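Local coordinates for N5-Carboxyaminoimidazole ribonucleotide synthetase (Staphylococcus aureus subsp. aureus, PDB 3ORQ), which catalyses the ATP-dependent conversion of 5-aminoimidazole ribonucleotide and bicarbonate to N5-carboxyaminoimidazole ribonucleotide, a step of purine biosynthesis, at residues S85-Q88 against L89-C93; D292-I295 against L296-G300. All coordinates share one frame; numbering follows the deposited sequence.

Interaction 1 (S85-Q88 against L89-C93); sequences SAQQ and LKLLC
S85 and L89 open a series of i to i+4 backbone bonds in the first turns of helix 86-95, a local contact in the preATP-grasp region of the chain. L89 N gives its hydrogen to S85 O at 3.1 Å, and K90 N bonds A86 O at 2.9 Å. L92 N to Q88 O follows at 3.1 Å, whereas the bond from L91 N to Q87 O, at 3.4 Å, is weak. S85 also caps the start of the helix: its OG accepts from Q88 N at 2.9 Å, occupying an N-H that has no preceding turn to bond to. On the outer side the Q87 chain bends at chi2 (-58°), and its amide NE2 passes across L91, 4.1 Å from CG, a loose van der Waals approach of the amide to the leucine branch, both residues being exposed. L89, with CG anti to the backbone N (chi1 -178°), packs on I105 of helix 103-109, while L92 rests on L67 of helix 64-73. K90 forms a salt bridge with E94 one turn on. A serine N-cap leading into an amphipathic helix, with L89 and L92 turned inward and L91 on the exposed side, defines this end of helix 86-95.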
ATOM      1  N   SER A  85      26.613  -9.596   9.814  1.00 33.16           N
ATOM      2  CA  SER A  85      28.032  -9.335   9.777  1.00 31.34           C
ATOM      3  C   SER A  85      28.486  -9.036   8.359  1.00 30.25           C
ATOM      4  O   SER A  85      28.094  -9.716   7.402  1.00 29.36           O
ATOM      5  CB  SER A  85      28.822 -10.514  10.324  1.00 31.47           C
ATOM      6  OG  SER A  85      29.173 -11.406   9.293  1.00 31.23           O
ATOM      7  N   ALA A  86      29.329  -8.018   8.242  1.00 28.00           N
ATOM      8  CA  ALA A  86      29.909  -7.623   6.982  1.00 26.77           C
ATOM      9  C   ALA A  86      30.626  -8.781   6.305  1.00 25.61           C
ATOM     10  O   ALA A  86      30.609  -8.893   5.066  1.00 23.53           O
ATOM     11  CB  ALA A  86      30.898  -6.485   7.204  1.00 28.41           C
ATOM     12  N   GLN A  87      31.268  -9.620   7.118  1.00 23.72           N
ATOM     13  CA  GLN A  87      32.005 -10.755   6.605  1.00 23.45           C
ATOM     14  C   GLN A  87      31.077 -11.791   5.960  1.00 21.80           C
ATOM     15  O   GLN A  87      31.404 -12.335   4.920  1.00 20.54           O
ATOM     16  CB  GLN A  87      32.861 -11.396   7.709  1.00 25.55           C
ATOM     17  CG  GLN A  87      34.233 -11.881   7.216  1.00 31.78           C
ATOM     18  CD  GLN A  87      34.139 -12.915   6.080  1.00 38.31           C
ATOM     19  OE1 GLN A  87      34.522 -12.640   4.919  1.00 37.66           O
ATOM     20  NE2 GLN A  87      33.608 -14.104   6.410  1.00 39.84           N
ATOM     21  N   GLN A  88      29.918 -12.046   6.569  1.00 20.99           N
ATOM     22  CA  GLN A  88      28.965 -12.992   6.006  1.00 19.83           C
ATOM     23  C   GLN A  88      28.389 -12.437   4.687  1.00 16.88           C
ATOM     24  O   GLN A  88      28.217 -13.161   3.711  1.00 14.97           O
ATOM     25  CB  GLN A  88      27.826 -13.280   6.995  1.00 20.62           C
ATOM     26  CG  GLN A  88      28.089 -14.445   7.947  1.00 27.51           C
ATOM     27  CD  GLN A  88      28.482 -15.729   7.221  1.00 31.10           C
ATOM     28  OE1 GLN A  88      27.682 -16.314   6.495  1.00 31.59           O
ATOM     29  NE2 GLN A  88      29.725 -16.165   7.414  1.00 34.37           N
ATOM     30  N   LEU A  89      28.083 -11.145   4.702  1.00 13.11           N
ATOM     31  CA  LEU A  89      27.429 -10.484   3.609  1.00 10.80           C
ATOM     32  C   LEU A  89      28.390 -10.389   2.400  1.00 11.61           C
ATOM     33  O   LEU A  89      27.964 -10.529   1.258  1.00  8.74           O
ATOM     34  CB  LEU A  89      26.972  -9.106   4.073  1.00  9.11           C
ATOM     35  CG  LEU A  89      26.202  -8.193   3.120  1.00 10.81           C
ATOM     36  CD1 LEU A  89      24.918  -8.900   2.640  1.00 11.77           C
ATOM     37  CD2 LEU A  89      25.869  -6.861   3.806  1.00  7.94           C
ATOM     38  N   LYS A  90      29.686 -10.184   2.663  1.00 11.81           N
ATOM     39  CA  LYS A  90      30.693 -10.190   1.586  1.00 11.52           C
ATOM     40  C   LYS A  90      30.707 -11.542   0.859  1.00 11.34           C
ATOM     41  O   LYS A  90      30.576 -11.586  -0.344  1.00 11.79           O
ATOM     42  CB  LYS A  90      32.098  -9.774   2.092  1.00 10.69           C
ATOM     43  CG  LYS A  90      33.186  -9.849   1.031  1.00 10.80           C
ATOM     44  CD  LYS A  90      34.519  -9.279   1.506  1.00 16.75           C
ATOM     45  CE  LYS A  90      35.637  -9.450   0.429  1.00 18.16           C
ATOM     46  NZ  LYS A  90      36.035 -10.896   0.275  1.00 19.30           N
ATOM     47  N   LEU A  91      30.815 -12.634   1.606  1.00 12.93           N
ATOM     48  CA  LEU A  91      30.644 -13.966   1.037  1.00 14.94           C
ATOM     49  C   LEU A  91      29.387 -14.125   0.162  1.00 14.69           C
ATOM     50  O   LEU A  91      29.449 -14.734  -0.878  1.00 15.71           O
ATOM     51  CB  LEU A  91      30.580 -15.009   2.143  1.00 14.40           C
ATOM     52  CG  LEU A  91      31.900 -15.288   2.845  1.00 18.65           C
ATOM     53  CD1 LEU A  91      31.758 -16.607   3.613  1.00 17.79           C
ATOM     54  CD2 LEU A  91      33.109 -15.301   1.851  1.00 18.81           C
ATOM     55  N   LEU A  92      28.263 -13.579   0.601  1.00 14.32           N
ATOM     56  CA  LEU A  92      26.997 -13.678  -0.121  1.00 14.29           C
ATOM     57  C   LEU A  92      26.969 -12.818  -1.393  1.00 14.28           C
ATOM     58  O   LEU A  92      26.445 -13.259  -2.399  1.00 13.06           O
ATOM     59  CB  LEU A  92      25.845 -13.260   0.777  1.00 15.86           C
ATOM     60  CG  LEU A  92      25.209 -14.244   1.749  1.00 20.63           C
ATOM     61  CD1 LEU A  92      24.036 -13.525   2.420  1.00 21.23           C
ATOM     62  CD2 LEU A  92      24.730 -15.568   1.084  1.00 20.78           C
ATOM     63  N   CYS A  93      27.545 -11.611  -1.337  1.00 14.14           N
ATOM     64  CA  CYS A  93      27.616 -10.718  -2.489  1.00 15.14           C
ATOM     65  C   CYS A  93      28.403 -11.378  -3.562  1.00 14.54           C
ATOM     66  O   CYS A  93      28.143 -11.156  -4.740  1.00 13.74           O
ATOM     67  CB  CYS A  93      28.359  -9.422  -2.163  1.00 16.68           C
ATOM     68  SG  CYS A  93      27.450  -8.385  -1.126  1.00 23.27           S
TER

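Interaction 2 (D292-I295 against L296-G300)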
ATOM      1  N   ASP A 292       8.553   1.616  -2.213  1.00  2.00           N
ATOM      2  CA  ASP A 292       8.374   1.420  -3.642  1.00  2.00           C
ATOM      3  C   ASP A 292       9.710   1.664  -4.336  1.00  2.00           C
ATOM      4  O   ASP A 292      10.170   0.821  -5.094  1.00  2.00           O
ATOM      5  CB  ASP A 292       7.339   2.387  -4.230  1.00  2.00           C
ATOM      6  CG  ASP A 292       5.945   2.217  -3.625  1.00  5.23           C
ATOM      7  OD1 ASP A 292       5.547   1.073  -3.229  1.00  2.25           O
ATOM      8  OD2 ASP A 292       5.259   3.272  -3.516  1.00  7.95           O
ATOM      9  N   THR A 293      10.323   2.815  -4.097  1.00  2.00           N
ATOM     10  CA  THR A 293      11.591   3.104  -4.758  1.00  2.00           C
ATOM     11  C   THR A 293      12.697   2.092  -4.313  1.00  2.00           C
ATOM     12  O   THR A 293      13.580   1.770  -5.059  1.00  2.38           O
ATOM     13  CB  THR A 293      12.045   4.544  -4.522  1.00  2.00           C
ATOM     14  OG1 THR A 293      12.116   4.788  -3.114  1.00  2.00           O
ATOM     15  CG2 THR A 293      11.061   5.526  -5.128  1.00  2.00           C
ATOM     16  N   HIS A 294      12.614   1.558  -3.110  1.00  2.00           N
ATOM     17  CA  HIS A 294      13.619   0.593  -2.708  1.00  2.65           C
ATOM     18  C   HIS A 294      13.569  -0.623  -3.620  1.00  2.00           C
ATOM     19  O   HIS A 294      14.613  -1.102  -4.096  1.00  2.74           O
ATOM     20  CB  HIS A 294      13.418   0.152  -1.254  1.00  2.00           C
ATOM     21  CG  HIS A 294      14.548  -0.684  -0.726  1.00  2.22           C
ATOM     22  ND1 HIS A 294      15.733  -0.134  -0.288  1.00  3.00           N
ATOM     23  CD2 HIS A 294      14.684  -2.022  -0.573  1.00  2.00           C
ATOM     24  CE1 HIS A 294      16.538  -1.085   0.141  1.00  2.00           C
ATOM     25  NE2 HIS A 294      15.940  -2.245  -0.041  1.00  2.00           N
ATOM     26  N   ILE A 295      12.358  -1.113  -3.888  1.00  2.00           N
ATOM     27  CA  ILE A 295      12.170  -2.292  -4.756  1.00  2.00           C
ATOM     28  C   ILE A 295      12.548  -1.974  -6.199  1.00  2.00           C
ATOM     29  O   ILE A 295      13.160  -2.806  -6.911  1.00  2.00           O
ATOM     30  CB  ILE A 295      10.694  -2.737  -4.746  1.00  2.00           C
ATOM     31  CG1 ILE A 295      10.246  -3.037  -3.310  1.00  2.00           C
ATOM     32  CG2 ILE A 295      10.499  -3.983  -5.678  1.00  2.00           C
ATOM     33  CD1 ILE A 295      11.203  -4.016  -2.510  1.00  2.00           C
ATOM     34  N   LEU A 296      12.164  -0.785  -6.654  1.00  2.00           N
ATOM     35  CA  LEU A 296      12.499  -0.371  -8.015  1.00  2.00           C
ATOM     36  C   LEU A 296      14.014  -0.417  -8.200  1.00  2.00           C
ATOM     37  O   LEU A 296      14.503  -0.976  -9.183  1.00  2.00           O
ATOM     38  CB  LEU A 296      11.955   1.047  -8.319  1.00  2.00           C
ATOM     39  CG  LEU A 296      10.456   1.190  -8.600  1.00  2.00           C
ATOM     40  CD1 LEU A 296      10.154   2.662  -8.717  1.00  2.00           C
ATOM     41  CD2 LEU A 296      10.009   0.383  -9.878  1.00  2.00           C
ATOM     42  N   ALA A 297      14.714   0.169  -7.238  1.00  2.00           N
ATOM     43  CA  ALA A 297      16.177   0.287  -7.239  1.00  2.00           C
ATOM     44  C   ALA A 297      16.856  -1.068  -7.267  1.00  2.00           C
ATOM     45  O   ALA A 297      17.632  -1.414  -8.145  1.00  3.42           O
ATOM     46  CB  ALA A 297      16.608   1.045  -5.996  1.00  2.00           C
ATOM     47  N   VAL A 298      16.494  -1.860  -6.288  1.00  2.34           N
ATOM     48  CA  VAL A 298      17.125  -3.138  -6.042  1.00  2.07           C
ATOM     49  C   VAL A 298      16.856  -4.117  -7.182  1.00  4.85           C
ATOM     50  O   VAL A 298      17.703  -4.992  -7.466  1.00  6.03           O
ATOM     51  CB  VAL A 298      16.631  -3.561  -4.635  1.00  4.84           C
ATOM     52  CG1 VAL A 298      15.894  -4.883  -4.570  1.00  2.00           C
ATOM     53  CG2 VAL A 298      17.675  -3.259  -3.590  1.00  2.00           C
ATOM     54  N   THR A 299      15.693  -3.992  -7.847  1.00  2.37           N
ATOM     55  CA  THR A 299      15.378  -4.883  -8.978  1.00  2.00           C
ATOM     56  C   THR A 299      15.908  -4.280 -10.279  1.00  2.56           C
ATOM     57  O   THR A 299      15.698  -4.840 -11.371  1.00  2.00           O
ATOM     58  CB  THR A 299      13.849  -5.164  -9.117  1.00  3.42           C
ATOM     59  OG1 THR A 299      13.131  -3.913  -9.284  1.00  2.00           O
ATOM     60  CG2 THR A 299      13.302  -5.916  -7.851  1.00  2.00           C
ATOM     61  N   GLY A 300      16.599  -3.143 -10.158  1.00  2.08           N
ATOM     62  CA  GLY A 300      17.339  -2.557 -11.292  1.00  3.76           C
ATOM     63  C   GLY A 300      16.450  -1.785 -12.280  1.00  5.49           C
ATOM     64  O   GLY A 300      16.848  -1.610 -13.419  1.00  4.84           O
TER
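H294 and V298, one turn apart, and I295 and T299 just beyond them carry the side-chain part of this local contact at the C-terminal end of helix 290-298. The backbone supplies the regular bonds: L296 N to D292 O at 3.0 Å, A297 N to T293 O at 2.9 Å and V298 N to H294 O at 3.0 Å.

At the last turn I295 O is gripped twice. T299 N reaches it at 2.9 Å, the last of the helical bonds, and the hydroxyl T299 OG1 donates to it at 2.6 Å; the two donors approach from opposite faces of the carbonyl plane. A chi1 of 58° sets OG1 between the backbone N and the carbonyl carbon of T299, folding the hydroxyl back over the helix to satisfy its hydrogen within the buried turn.

Apolar contacts run beside these bonds. T299 CG2 meets I295 CG2 at 4.0 Å, and both side chains also lie on I15 of strand 14-18. V298 CG2 sits over one face of the H294 imidazole, 4.1 Å from NE2. That ring is held at both nitrogens, by T78 OG1 at NE2 and by T253 N at ND1, which fixes its rotation. L296 lays its CG beside D292 O and packs on P334 of the second subunit.

The polar ends of D292 and T293 find partners outside the helix: D292 OD1 meets K33 in a salt bridge and S30 in a hydrogen bond, and T293 OG1 bonds T200 of strand 191-201.

G300 then leaves the helix with positive phi (79°), a conformation that favours glycine, and its N bonds A297 O at 2.8 Å. This bond and the positive phi belong to the Schellman motif that closes helix 290-298.

Interaction 1 comes first along the chain, at the start of helix 86-95, and interaction 2 follows some 200 residues later, at the end of helix 290-298. Their centres lie 21 Å apart and their nearest atoms about 11 Å, without touching. The first marks how a helix begins, the second how one ends. Interaction 1 lies within the N-terminal region with its parallel four-stranded sheet, and interaction 2 packs against it: helix 86-95 follows the edge strand 76-79, while helix 290-298, later in sequence, packs against strand 14-18 and helix 22-33. Residues 292-300 thus tie a late part of the chain to the N-terminal region, and both contacts lie away from the ADP and magnesium sites.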